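Local coordinates for protein aromatic amino acid exporter YddG (Starkeya novella, PDB 5I20) that exports amino acids of varied kind, among them threonine, methionine, lysine and glutamate, across the inner membrane through a large central substrate-binding cavity, at residues 97-102 against 246-251; 15-20 against 161-166; 237-242 against 280-285; 91-96 against 151-156. All blocks are in the same frame, centred on the assembly; numbering follows the deposited sequence.

Contact 1 (97-102 against 246-251); sequences VAYLWP and AAPVLS. With OLC ((2R)-2,3-dihydroxypropyl (9Z)-octadec-9-enoate), chain G.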
loop_
_atom_site.group_PDB
_atom_site.type_symbol
_atom_site.label_atom_id
_atom_site.label_comp_id
_atom_site.label_asym_id
_atom_site.label_seq_id
_atom_site.Cartn_x
_atom_site.Cartn_y
_atom_site.Cartn_z
ATOM N N VAL A 97 -10.571 -5.482 5.733
ATOM C CA VAL A 97 -10.271 -4.773 6.973
ATOM C C VAL A 97 -9.008 -3.930 6.803
ATOM O O VAL A 97 -8.990 -2.753 7.168
ATOM C CB VAL A 97 -10.109 -5.741 8.167
ATOM C CG1 VAL A 97 -9.580 -5.005 9.390
ATOM C CG2 VAL A 97 -11.438 -6.405 8.491
ATOM N N ALA A 98 -7.964 -4.521 6.227
ATOM C CA ALA A 98 -6.730 -3.785 5.953
ATOM C C ALA A 98 -6.971 -2.573 5.055
ATOM O O ALA A 98 -6.312 -1.543 5.205
ATOM C CB ALA A 98 -5.687 -4.703 5.326
ATOM N N TYR A 99 -7.922 -2.684 4.131
ATOM C CA TYR A 99 -8.164 -1.592 3.190
ATOM C C TYR A 99 -9.043 -0.492 3.778
ATOM O O TYR A 99 -9.666 0.286 3.053
ATOM C CB TYR A 99 -8.763 -2.120 1.883
ATOM C CG TYR A 99 -7.795 -1.963 0.734
ATOM C CD1 TYR A 99 -7.565 -0.716 0.166
ATOM C CD2 TYR A 99 -7.085 -3.048 0.239
ATOM C CE1 TYR A 99 -6.670 -0.556 -0.872
ATOM C CE2 TYR A 99 -6.185 -2.898 -0.804
ATOM C CZ TYR A 99 -5.983 -1.649 -1.355
ATOM O OH TYR A 99 -5.093 -1.488 -2.390
ATOM N N LEU A 100 -9.069 -0.431 5.103
ATOM C CA LEU A 100 -9.521 0.757 5.801
ATOM C C LEU A 100 -8.423 1.815 5.783
ATOM O O LEU A 100 -8.675 2.977 6.099
ATOM C CB LEU A 100 -9.913 0.430 7.246
ATOM C CG LEU A 100 -11.274 -0.237 7.435
ATOM C CD1 LEU A 100 -11.426 -0.766 8.852
ATOM C CD2 LEU A 100 -12.383 0.747 7.107
ATOM N N TRP A 101 -7.208 1.420 5.404
ATOM C CA TRP A 101 -6.070 2.338 5.496
ATOM C C TRP A 101 -6.167 3.601 4.626
ATOM O O TRP A 101 -5.629 4.636 5.015
ATOM C CB TRP A 101 -4.742 1.610 5.200
ATOM C CG TRP A 101 -4.449 1.175 3.778
ATOM C CD1 TRP A 101 -4.620 -0.075 3.257
ATOM C CD2 TRP A 101 -3.880 1.971 2.720
ATOM N NE1 TRP A 101 -4.220 -0.103 1.944
ATOM C CE2 TRP A 101 -3.760 1.136 1.588
ATOM C CE3 TRP A 101 -3.478 3.307 2.617
ATOM C CZ2 TRP A 101 -3.250 1.592 0.369
ATOM C CZ3 TRP A 101 -2.970 3.760 1.400
ATOM C CH2 TRP A 101 -2.861 2.902 0.296
ATOM N N PRO A 102 -6.839 3.541 3.461
ATOM C CA PRO A 102 -6.927 4.833 2.767
ATOM C C PRO A 102 -7.808 5.840 3.507
ATOM O O PRO A 102 -7.475 7.024 3.541
ATOM C CB PRO A 102 -7.534 4.464 1.410
ATOM C CG PRO A 102 -7.166 3.031 1.213
ATOM C CD PRO A 102 -7.257 2.430 2.585
ATOM N N ALA A 246 -8.369 3.560 -5.639
ATOM C CA ALA A 246 -8.338 3.204 -7.051
ATOM C C ALA A 246 -7.617 1.873 -7.241
ATOM O O ALA A 246 -7.858 1.168 -8.218
ATOM C CB ALA A 246 -7.670 4.293 -7.872
ATOM N N ALA A 247 -6.744 1.529 -6.298
ATOM C CA ALA A 247 -5.931 0.318 -6.407
ATOM C C ALA A 247 -6.757 -0.974 -6.516
ATOM O O ALA A 247 -6.464 -1.800 -7.377
ATOM C CB ALA A 247 -4.951 0.225 -5.235
ATOM N N PRO A 248 -7.785 -1.161 -5.659
ATOM C CA PRO A 248 -8.586 -2.382 -5.841
ATOM C C PRO A 248 -9.311 -2.438 -7.184
ATOM O O PRO A 248 -9.408 -3.510 -7.780
ATOM C CB PRO A 248 -9.597 -2.314 -4.693
ATOM C CG PRO A 248 -8.924 -1.484 -3.655
ATOM C CD PRO A 248 -8.172 -0.446 -4.428
ATOM N N VAL A 249 -9.811 -1.298 -7.651
ATOM C CA VAL A 249 -10.518 -1.241 -8.927
ATOM C C VAL A 249 -9.573 -1.481 -10.099
ATOM O O VAL A 249 -9.864 -2.277 -10.992
ATOM C CB VAL A 249 -11.223 0.117 -9.121
ATOM C CG1 VAL A 249 -11.830 0.205 -10.513
ATOM C CG2 VAL A 249 -12.288 0.314 -8.059
ATOM N N LEU A 250 -8.442 -0.785 -10.095
ATOM C CA LEU A 250 -7.452 -0.949 -11.147
ATOM C C LEU A 250 -6.898 -2.371 -11.138
ATOM O O LEU A 250 -6.619 -2.941 -12.191
ATOM C CB LEU A 250 -6.323 0.072 -10.986
ATOM C CG LEU A 250 -6.683 1.518 -11.342
ATOM C CD1 LEU A 250 -5.561 2.467 -10.965
ATOM C CD2 LEU A 250 -7.011 1.644 -12.826
ATOM N N SER A 251 -6.756 -2.941 -9.944
ATOM C CA SER A 251 -6.268 -4.310 -9.799
ATOM C C SER A 251 -7.191 -5.296 -10.507
ATOM O O SER A 251 -6.736 -6.159 -11.258
ATOM C CB SER A 251 -6.136 -4.680 -8.320
ATOM O OG SER A 251 -5.597 -5.979 -8.153
HETATM C C10 OLC G . -0.177 -0.546 0.922
HETATM C C9 OLC G . 0.955 -0.629 -0.041
HETATM C C11 OLC G . -0.159 -1.403 2.139
HETATM C C8 OLC G . 2.077 -1.577 0.205
HETATM C C16 OLC G . -3.576 -4.992 1.140
HETATM C C12 OLC G . -1.555 -1.723 2.552
HETATM C C7 OLC G . 1.926 -2.796 -0.641
HETATM C C15 OLC G . -2.700 -4.977 2.348
HETATM C C13 OLC G . -1.569 -3.025 3.281
HETATM C C6 OLC G . 3.082 -3.712 -0.411
HETATM C C14 OLC G . -2.886 -3.697 3.092
HETATM C C5 OLC G . 2.587 -5.033 0.070
HETATM C C4 OLC G . 3.657 -6.063 -0.084
HETATM C C3 OLC G . 3.097 -7.416 0.207
HETATM C C2 OLC G . 4.105 -8.458 -0.145
#
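Y99 reaches A247 and P248 with the far half of its ring and its hydroxyl, and no hydrogen bond crosses the contact. Its CB starts toward helix 246-258, and chi1 of -112°, away from the staggered positions, swings the ring in front of the P248 pyrrolidine. CD1 and CE1 run past P248 CG, with CE1 at 3.7 Å. CG of P248 stands over one ring face, 3.9 Å from the centroid and 22° off the normal, as a CH-pi contact. Y99 is the first residue after helix 91-98 to leave helical backbone angles, inside a break in transmembrane segment 91-111 before helix 101-108. Against the opposite face, offset toward the rim, lies NE1 of W101. CE2 also comes 3.9 Å from C16 of the bound monoolein chain, approaching obliquely. An alanine here would be likely to leave P248 CG without its aromatic partner and open a gap between the break and helix 246-258. At the tip, Y99 OH touches A247 CB at 3.3 Å.

Contact 2 (15-20 against 161-166); sequences LLWSTL and VIWSVY. With OLC ((2R)-2,3-dihydroxypropyl (9Z)-octadec-9-enoate), chain G.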
loop_
_atom_site.group_PDB
_atom_site.type_symbol
_atom_site.label_atom_id
_atom_site.label_comp_id
_atom_site.label_asym_id
_atom_site.label_seq_id
_atom_site.Cartn_x
_atom_site.Cartn_y
_atom_site.Cartn_z
ATOM N N LEU A 15 -0.650 3.074 -8.661
ATOM C CA LEU A 15 -0.653 2.333 -9.919
ATOM C C LEU A 15 0.169 1.052 -9.805
ATOM O O LEU A 15 -0.253 -0.004 -10.266
ATOM C CB LEU A 15 -0.113 3.198 -11.058
ATOM C CG LEU A 15 -0.970 4.398 -11.465
ATOM C CD1 LEU A 15 -0.284 5.200 -12.560
ATOM C CD2 LEU A 15 -2.348 3.939 -11.914
ATOM N N LEU A 16 1.340 1.149 -9.181
ATOM C CA LEU A 16 2.227 -0.004 -9.046
ATOM C C LEU A 16 1.660 -1.044 -8.079
ATOM O O LEU A 16 1.820 -2.244 -8.293
ATOM C CB LEU A 16 3.623 0.444 -8.596
ATOM C CG LEU A 16 4.472 1.144 -9.666
ATOM C CD1 LEU A 16 5.703 1.786 -9.050
ATOM C CD2 LEU A 16 4.876 0.167 -10.766
ATOM N N TRP A 17 0.987 -0.587 -7.027
ATOM C CA TRP A 17 0.374 -1.502 -6.066
ATOM C C TRP A 17 -0.855 -2.191 -6.656
ATOM O O TRP A 17 -1.290 -3.227 -6.159
ATOM C CB TRP A 17 0.007 -0.760 -4.779
ATOM C CG TRP A 17 1.210 -0.293 -4.016
ATOM C CD1 TRP A 17 2.446 -0.871 -4.003
ATOM C CD2 TRP A 17 1.297 0.861 -3.170
ATOM N NE1 TRP A 17 3.296 -0.155 -3.194
ATOM C CE2 TRP A 17 2.616 0.915 -2.673
ATOM C CE3 TRP A 17 0.388 1.852 -2.784
ATOM C CZ2 TRP A 17 3.048 1.921 -1.810
ATOM C CZ3 TRP A 17 0.818 2.848 -1.926
ATOM C CH2 TRP A 17 2.137 2.875 -1.449
ATOM N N SER A 18 -1.400 -1.618 -7.723
ATOM C CA SER A 18 -2.535 -2.216 -8.418
ATOM C C SER A 18 -2.139 -3.497 -9.157
ATOM O O SER A 18 -2.997 -4.326 -9.468
ATOM C CB SER A 18 -3.148 -1.219 -9.407
ATOM O OG SER A 18 -3.562 -0.029 -8.756
ATOM N N THR A 19 -0.846 -3.656 -9.438
ATOM C CA THR A 19 -0.368 -4.814 -10.200
ATOM C C THR A 19 -0.038 -6.024 -9.320
ATOM O O THR A 19 0.360 -7.070 -9.831
ATOM C CB THR A 19 0.895 -4.471 -11.033
ATOM O OG1 THR A 19 2.021 -4.295 -10.161
ATOM C CG2 THR A 19 0.683 -3.206 -11.854
ATOM N N LEU A 20 -0.207 -5.878 -8.008
ATOM C CA LEU A 20 0.155 -6.928 -7.053
ATOM C C LEU A 20 -0.554 -8.256 -7.296
ATOM O O LEU A 20 0.080 -9.314 -7.294
ATOM C CB LEU A 20 -0.133 -6.461 -5.625
ATOM C CG LEU A 20 0.879 -5.487 -5.026
ATOM C CD1 LEU A 20 0.463 -5.069 -3.625
ATOM C CD2 LEU A 20 2.261 -6.114 -5.017
ATOM N N VAL A 161 -3.615 0.550 10.431
ATOM C CA VAL A 161 -3.244 1.696 11.257
ATOM C C VAL A 161 -1.755 2.020 11.147
ATOM O O VAL A 161 -1.373 3.182 11.010
ATOM C CB VAL A 161 -3.595 1.455 12.740
ATOM C CG1 VAL A 161 -3.066 2.588 13.609
ATOM C CG2 VAL A 161 -5.093 1.305 12.911
ATOM N N ILE A 162 -0.921 0.986 11.206
ATOM C CA ILE A 162 0.525 1.168 11.139
ATOM C C ILE A 162 0.943 1.788 9.805
ATOM O O ILE A 162 1.743 2.726 9.768
ATOM C CB ILE A 162 1.264 -0.168 11.355
ATOM C CG1 ILE A 162 1.078 -0.636 12.800
ATOM C CG2 ILE A 162 2.746 -0.029 11.047
ATOM C CD1 ILE A 162 1.639 -2.016 13.080
ATOM N N TRP A 163 0.383 1.280 8.713
ATOM C CA TRP A 163 0.674 1.824 7.390
ATOM C C TRP A 163 0.135 3.246 7.234
ATOM O O TRP A 163 0.787 4.101 6.634
ATOM C CB TRP A 163 0.095 0.921 6.299
ATOM C CG TRP A 163 0.197 1.521 4.930
ATOM C CD1 TRP A 163 -0.820 2.046 4.187
ATOM C CD2 TRP A 163 1.387 1.677 4.147
ATOM N NE1 TRP A 163 -0.339 2.509 2.986
ATOM C CE2 TRP A 163 1.013 2.295 2.937
ATOM C CE3 TRP A 163 2.731 1.349 4.350
ATOM C CZ2 TRP A 163 1.936 2.594 1.935
ATOM C CZ3 TRP A 163 3.644 1.643 3.354
ATOM C CH2 TRP A 163 3.244 2.260 2.161
ATOM N N SER A 164 -1.057 3.493 7.770
ATOM C CA SER A 164 -1.655 4.826 7.722
ATOM C C SER A 164 -0.849 5.841 8.518
ATOM O O SER A 164 -0.678 6.985 8.091
ATOM C CB SER A 164 -3.090 4.796 8.253
ATOM O OG SER A 164 -3.922 4.010 7.424
ATOM N N VAL A 165 -0.375 5.432 9.690
ATOM C CA VAL A 165 0.406 6.332 10.524
ATOM C C VAL A 165 1.763 6.563 9.875
ATOM O O VAL A 165 2.219 7.697 9.781
ATOM C CB VAL A 165 0.566 5.791 11.960
ATOM C CG1 VAL A 165 1.644 6.560 12.715
ATOM C CG2 VAL A 165 -0.763 5.875 12.695
ATOM N N TYR A 166 2.388 5.490 9.396
ATOM C CA TYR A 166 3.641 5.602 8.657
ATOM C C TYR A 166 3.536 6.599 7.502
ATOM O O TYR A 166 4.429 7.420 7.298
ATOM C CB TYR A 166 4.073 4.238 8.112
ATOM C CG TYR A 166 5.187 4.337 7.098
ATOM C CD1 TYR A 166 6.507 4.509 7.500
ATOM C CD2 TYR A 166 4.920 4.272 5.736
ATOM C CE1 TYR A 166 7.530 4.610 6.576
ATOM C CE2 TYR A 166 5.935 4.370 4.806
ATOM C CZ TYR A 166 7.237 4.541 5.230
ATOM O OH TYR A 166 8.245 4.636 4.302
HETATM C C10 OLC G . -0.177 -0.546 0.922
HETATM C C9 OLC G . 0.955 -0.629 -0.041
HETATM C C11 OLC G . -0.159 -1.403 2.139
HETATM C C8 OLC G . 2.077 -1.577 0.205
HETATM C C16 OLC G . -3.576 -4.992 1.140
HETATM C C12 OLC G . -1.555 -1.723 2.552
HETATM C C7 OLC G . 1.926 -2.796 -0.641
HETATM C C15 OLC G . -2.700 -4.977 2.348
HETATM C C13 OLC G . -1.569 -3.025 3.281
HETATM C C6 OLC G . 3.082 -3.712 -0.411
HETATM C C14 OLC G . -2.886 -3.697 3.092
HETATM C C5 OLC G . 2.587 -5.033 0.070
HETATM C C4 OLC G . 3.657 -6.063 -0.084
HETATM C C3 OLC G . 3.097 -7.416 0.207
HETATM C C2 OLC G . 4.105 -8.458 -0.145
#
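W17 and W163 meet about 1 Å from the centre of the chain, measured from the centre of the contact, in the middle of the basket-shaped DMT fold, a position consistent with the central substrate-binding cavity. Their backbones stay far apart, 13.9 Å between W17 CA and W163 CA, so the two indoles alone span the gap from opposite directions. The pair is an offset edge-to-face stack: the edge of W163 is turned to the face of W17, with six-membered ring centroids 5.5 Å apart and planes at 77°. For W163 the reach follows from chi1 of 172°, which holds CG opposite the backbone N and extends the indole inward. A monoolein chain fills the angle between the rings: its C9 sits 3.4 Å above the plane of W17, over the centre, and C10 covers a face of W163 nearer the rim. W17 NE1 is tied to P220 O, and W163 also stacks on W228. With a leucine replacing W17, P220 O would probably lose its donor and the edge of W163 its aromatic face. The shortest approach between the two indoles runs from W17 CH2 to W163 CZ2, 3.4 Å.

Contact 3 (237-242 against 280-285); sequences VRLLGV and VATLLA. With OLC ((2R)-2,3-dihydroxypropyl (9Z)-octadec-9-enoate), chain H; SO4 (sulfate ion), chain K.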
loop_
_atom_site.group_PDB
_atom_site.type_symbol
_atom_site.label_atom_id
_atom_site.label_comp_id
_atom_site.label_asym_id
_atom_site.label_seq_id
_atom_site.Cartn_x
_atom_site.Cartn_y
_atom_site.Cartn_z
ATOM N N VAL A 237 -1.699 14.775 0.758
ATOM C CA VAL A 237 -1.930 13.560 1.533
ATOM C C VAL A 237 -3.400 13.135 1.588
ATOM O O VAL A 237 -3.713 11.950 1.450
ATOM C CB VAL A 237 -1.414 13.722 2.979
ATOM C CG1 VAL A 237 -1.728 12.481 3.808
ATOM C CG2 VAL A 237 0.079 13.998 2.982
ATOM N N ARG A 238 -4.306 14.086 1.792
ATOM C CA ARG A 238 -5.710 13.717 1.936
ATOM C C ARG A 238 -6.272 13.256 0.595
ATOM O O ARG A 238 -7.170 12.419 0.547
ATOM C CB ARG A 238 -6.541 14.872 2.517
ATOM C CG ARG A 238 -6.555 16.159 1.711
ATOM C CD ARG A 238 -5.777 17.256 2.421
ATOM N NE ARG A 238 -6.472 18.538 2.391
ATOM C CZ ARG A 238 -6.337 19.447 1.430
ATOM N NH1 ARG A 238 -5.528 19.222 0.405
ATOM N NH2 ARG A 238 -7.013 20.586 1.493
ATOM N N LEU A 239 -5.719 13.784 -0.490
ATOM C CA LEU A 239 -6.141 13.378 -1.823
ATOM C C LEU A 239 -5.581 12.006 -2.192
ATOM O O LEU A 239 -6.287 11.177 -2.771
ATOM C CB LEU A 239 -5.717 14.421 -2.858
ATOM C CG LEU A 239 -6.240 14.201 -4.279
ATOM C CD1 LEU A 239 -7.745 13.991 -4.264
ATOM C CD2 LEU A 239 -5.873 15.380 -5.164
ATOM N N LEU A 240 -4.316 11.768 -1.858
ATOM C CA LEU A 240 -3.688 10.477 -2.133
ATOM C C LEU A 240 -4.350 9.371 -1.315
ATOM O O LEU A 240 -4.380 8.212 -1.731
ATOM C CB LEU A 240 -2.182 10.532 -1.852
ATOM C CG LEU A 240 -1.345 11.294 -2.886
ATOM C CD1 LEU A 240 0.061 11.556 -2.369
ATOM C CD2 LEU A 240 -1.295 10.530 -4.206
ATOM N N GLY A 241 -4.884 9.735 -0.152
ATOM C CA GLY A 241 -5.698 8.819 0.630
ATOM C C GLY A 241 -6.945 8.421 -0.140
ATOM O O GLY A 241 -7.265 7.239 -0.260
ATOM N N VAL A 242 -7.639 9.421 -0.679
ATOM C CA VAL A 242 -8.829 9.194 -1.493
ATOM C C VAL A 242 -8.497 8.348 -2.721
ATOM O O VAL A 242 -9.187 7.373 -3.020
ATOM C CB VAL A 242 -9.468 10.532 -1.950
ATOM C CG1 VAL A 242 -10.654 10.280 -2.872
ATOM C CG2 VAL A 242 -9.899 11.350 -0.743
ATOM N N VAL A 280 -15.174 14.271 -6.601
ATOM C CA VAL A 280 -15.686 15.044 -5.479
ATOM C C VAL A 280 -14.549 15.646 -4.653
ATOM O O VAL A 280 -14.608 16.807 -4.250
ATOM C CB VAL A 280 -16.584 14.165 -4.569
ATOM C CG1 VAL A 280 -16.776 14.804 -3.202
ATOM C CG2 VAL A 280 -17.925 13.912 -5.237
ATOM N N ALA A 281 -13.507 14.856 -4.417
ATOM C CA ALA A 281 -12.407 15.274 -3.556
ATOM C C ALA A 281 -11.409 16.189 -4.270
ATOM O O ALA A 281 -10.699 16.960 -3.629
ATOM C CB ALA A 281 -11.689 14.052 -2.998
ATOM N N THR A 282 -11.356 16.103 -5.594
ATOM C CA THR A 282 -10.408 16.904 -6.360
ATOM C C THR A 282 -11.055 18.160 -6.939
ATOM O O THR A 282 -10.577 19.271 -6.721
ATOM C CB THR A 282 -9.786 16.096 -7.511
ATOM O OG1 THR A 282 -9.266 14.860 -7.004
ATOM C CG2 THR A 282 -8.657 16.881 -8.166
ATOM N N LEU A 283 -12.143 17.981 -7.679
ATOM C CA LEU A 283 -12.775 19.090 -8.382
ATOM C C LEU A 283 -13.679 19.931 -7.487
ATOM O O LEU A 283 -13.746 21.150 -7.632
ATOM C CB LEU A 283 -13.591 18.567 -9.566
ATOM C CG LEU A 283 -12.834 17.739 -10.602
ATOM C CD1 LEU A 283 -13.767 17.313 -11.725
ATOM C CD2 LEU A 283 -11.652 18.522 -11.147
ATOM N N LEU A 284 -14.373 19.274 -6.566
ATOM C CA LEU A 284 -15.453 19.912 -5.827
ATOM C C LEU A 284 -15.093 20.265 -4.385
ATOM O O LEU A 284 -15.915 20.825 -3.663
ATOM C CB LEU A 284 -16.687 19.004 -5.841
ATOM C CG LEU A 284 -17.736 19.211 -6.939
ATOM C CD1 LEU A 284 -17.103 19.554 -8.280
ATOM C CD2 LEU A 284 -18.618 17.973 -7.068
ATOM N N ALA A 285 -13.865 19.950 -3.980
ATOM C CA ALA A 285 -13.418 20.144 -2.599
ATOM C C ALA A 285 -13.656 21.561 -2.072
ATOM O O ALA A 285 -14.243 21.740 -1.006
ATOM C CB ALA A 285 -11.946 19.790 -2.476
HETATM C C8 OLC H . -5.630 11.252 -10.757
HETATM C C7 OLC H . -4.157 11.482 -10.761
HETATM C C6 OLC H . -3.772 12.300 -9.575
HETATM C C5 OLC H . -4.220 13.706 -9.786
HETATM C C4 OLC H . -3.441 14.616 -8.899
HETATM C C3 OLC H . -4.034 15.982 -8.963
HETATM C C2 OLC H . -3.091 16.957 -8.347
HETATM C C1 OLC H . -3.815 17.752 -7.316
HETATM O O19 OLC H . -3.221 18.147 -6.322
HETATM O O20 OLC H . -5.129 18.095 -7.524
HETATM S S SO4 K . -6.696 23.474 -0.349
HETATM O O1 SO4 K . -6.747 24.887 -0.710
HETATM O O2 SO4 K . -7.071 23.317 1.052
HETATM O O3 SO4 K . -7.627 22.727 -1.191
HETATM O O4 SO4 K . -5.343 22.967 -0.547
#
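L239 and V242 pack on A281 and T282 at the cytoplasmic ends of two transmembrane segments of the DMT fold, 237-258 and 265-284. The apolar part centres on the small side chain of A281, which lets the helices come within 6.8 Å between L239 CA and A281 CA. Both branches of V242 straddle its CB, CG1 and CG2 each at 3.9 Å, while L239 CD1 closes in from the turn before at 4.1 Å. L239 CG is set opposite its backbone N (chi1 -173°), which carries CD1 out to A281 and T282 and turns CD2 to the lipid. No hydrogen bond links the segments. T282 crosses L239 nearly at a right angle, and its OG1, satisfied by A278 O, rests on L239 CD1. Lipid contacts flank the same pair: monoolein O20 approaches L239 CD2 and T282 CG2. The charged chemistry belongs to R238, beside the contact rather than in it. Its NH1 forms a salt bridge with D236, and NH2 donates to R116 O. A sulfate, probably from the crystallisation liquor and also held by R118, lies at the guanidinium edge; R238 NH2 to sulfate O2 measures 2.8 Å, but the N-H...O angle of 124° makes that bond weak.

Contact 4 (91-96 against 151-156); sequences PAEAGL and PGYLAA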
loop_
_atom_site.group_PDB
_atom_site.type_symbol
_atom_site.label_atom_id
_atom_site.label_comp_id
_atom_site.label_asym_id
_atom_site.label_seq_id
_atom_site.Cartn_x
_atom_site.Cartn_y
_atom_site.Cartn_z
ATOM N N PRO A 91 -8.594 -14.539 3.484
ATOM C CA PRO A 91 -7.977 -13.415 2.767
ATOM C C PRO A 91 -8.949 -12.309 2.372
ATOM O O PRO A 91 -8.555 -11.145 2.334
ATOM C CB PRO A 91 -7.397 -14.078 1.512
ATOM C CG PRO A 91 -7.222 -15.507 1.880
ATOM C CD PRO A 91 -8.368 -15.819 2.791
ATOM N N ALA A 92 -10.191 -12.667 2.065
ATOM C CA ALA A 92 -11.167 -11.693 1.598
ATOM C C ALA A 92 -11.522 -10.692 2.691
ATOM O O ALA A 92 -11.555 -9.484 2.452
ATOM C CB ALA A 92 -12.417 -12.394 1.098
ATOM N N GLU A 93 -11.789 -11.200 3.889
ATOM C CA GLU A 93 -12.139 -10.349 5.018
ATOM C C GLU A 93 -10.914 -9.639 5.584
ATOM O O GLU A 93 -11.014 -8.516 6.075
ATOM C CB GLU A 93 -12.833 -11.166 6.109
ATOM C CG GLU A 93 -14.275 -11.513 5.782
ATOM C CD GLU A 93 -14.494 -12.993 5.580
ATOM O OE1 GLU A 93 -14.905 -13.386 4.468
ATOM O OE2 GLU A 93 -14.265 -13.762 6.537
ATOM N N ALA A 94 -9.759 -10.292 5.510
ATOM C CA ALA A 94 -8.509 -9.680 5.949
ATOM C C ALA A 94 -8.141 -8.504 5.051
ATOM O O ALA A 94 -7.708 -7.456 5.532
ATOM C CB ALA A 94 -7.385 -10.705 5.965
ATOM N N GLY A 95 -8.320 -8.685 3.746
ATOM C CA GLY A 95 -8.021 -7.645 2.780
ATOM C C GLY A 95 -8.941 -6.446 2.910
ATOM O O GLY A 95 -8.506 -5.302 2.754
ATOM N N LEU A 96 -10.213 -6.705 3.201
ATOM C CA LEU A 96 -11.186 -5.634 3.375
ATOM C C LEU A 96 -10.891 -4.811 4.628
ATOM O O LEU A 96 -10.958 -3.584 4.595
ATOM C CB LEU A 96 -12.611 -6.194 3.446
ATOM C CG LEU A 96 -13.687 -5.126 3.670
ATOM C CD1 LEU A 96 -13.679 -4.110 2.533
ATOM C CD2 LEU A 96 -15.073 -5.732 3.837
ATOM N N PRO A 151 -9.131 -12.622 15.763
ATOM C CA PRO A 151 -7.711 -12.263 15.881
ATOM C C PRO A 151 -7.088 -11.810 14.561
ATOM O O PRO A 151 -6.213 -10.943 14.566
ATOM C CB PRO A 151 -7.066 -13.564 16.366
ATOM C CG PRO A 151 -8.133 -14.225 17.141
ATOM C CD PRO A 151 -9.406 -13.929 16.391
ATOM N N GLY A 152 -7.545 -12.382 13.450
ATOM C CA GLY A 152 -7.057 -12.001 12.140
ATOM C C GLY A 152 -7.537 -10.628 11.716
ATOM O O GLY A 152 -6.797 -9.874 11.086
ATOM N N TYR A 153 -8.778 -10.301 12.058
ATOM C CA TYR A 153 -9.332 -8.992 11.727
ATOM C C TYR A 153 -8.576 -7.895 12.469
ATOM O O TYR A 153 -8.309 -6.827 11.916
ATOM C CB TYR A 153 -10.822 -8.923 12.072
ATOM C CG TYR A 153 -11.677 -10.012 11.462
ATOM C CD1 TYR A 153 -11.372 -10.562 10.221
ATOM C CD2 TYR A 153 -12.798 -10.486 12.130
ATOM C CE1 TYR A 153 -12.165 -11.560 9.666
ATOM C CE2 TYR A 153 -13.592 -11.478 11.588
ATOM C CZ TYR A 153 -13.273 -12.010 10.357
ATOM O OH TYR A 153 -14.070 -12.999 9.827
ATOM N N LEU A 154 -8.230 -8.167 13.725
ATOM C CA LEU A 154 -7.489 -7.210 14.543
ATOM C C LEU A 154 -6.086 -6.996 13.983
ATOM O O LEU A 154 -5.611 -5.863 13.890
ATOM C CB LEU A 154 -7.419 -7.683 15.997
ATOM C CG LEU A 154 -8.762 -7.803 16.722
ATOM C CD1 LEU A 154 -8.575 -8.344 18.132
ATOM C CD2 LEU A 154 -9.484 -6.464 16.747
ATOM N N ALA A 155 -5.429 -8.091 13.611
ATOM C CA ALA A 155 -4.130 -8.020 12.953
ATOM C C ALA A 155 -4.242 -7.205 11.668
ATOM O O ALA A 155 -3.400 -6.353 11.382
ATOM C CB ALA A 155 -3.602 -9.416 12.658
ATOM N N ALA A 156 -5.296 -7.470 10.903
ATOM C CA ALA A 156 -5.547 -6.727 9.672
ATOM C C ALA A 156 -5.807 -5.251 9.971
ATOM O O ALA A 156 -5.410 -4.376 9.200
ATOM C CB ALA A 156 -6.719 -7.336 8.911
#
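Y153 OH is a polar atom held by two partners: it accepts from A146 N and gives a weak hydrogen bond, 3.4 Å long, to E93 OE2. The site lies at the periplasmic end of the transmembrane bundle, where helices 91-98 and 150-169 both enter the membrane from that side and converge. The convergence can be measured: P91 CA and G152 CA stand 9.5 Å apart, whereas A94 CA and A156 CA are only 5.6 Å apart. Y153 fills the wider part of this wedge. It lies alongside E93, pointing the same way, and its CE1 touches E93 CB at 3.6 Å. A bend in the glutamate at chi2 (114°) sends the carboxylate to the phenol end of the ring, with the two planes 62° apart; the long O...O distance suggests that the polar link adds modestly to the packing of the ring. F145 meets both side chains, its ring inclined to that of Y153. Where the wedge narrows, A156 CB rests on the backbone of A94, 3.5 Å from A94 O.

All four contacts are largely buried, but their depth differs: contact 2 is at the chain centre, contact 1 lies 8 Å from it, and contacts 4 and 3 lie 15 and 18 Å out, toward the periplasmic and cytoplasmic ends. The central two share one monoolein chain but differ in chemistry: a proline on a tyrosine face in contact 1, an indole edge to an indole face in contact 2. W101 of contact 1 meets W163 of contact 2 edge-to-face. Contacts 1 and 4 share helix 91-98, contacts 2 and 4 helix 150-169. Alanines allow close backbones in contacts 3 and 4, whereas a tyrosine ring spans the wider spacing in contact 1 and two indoles a still wider one in contact 2.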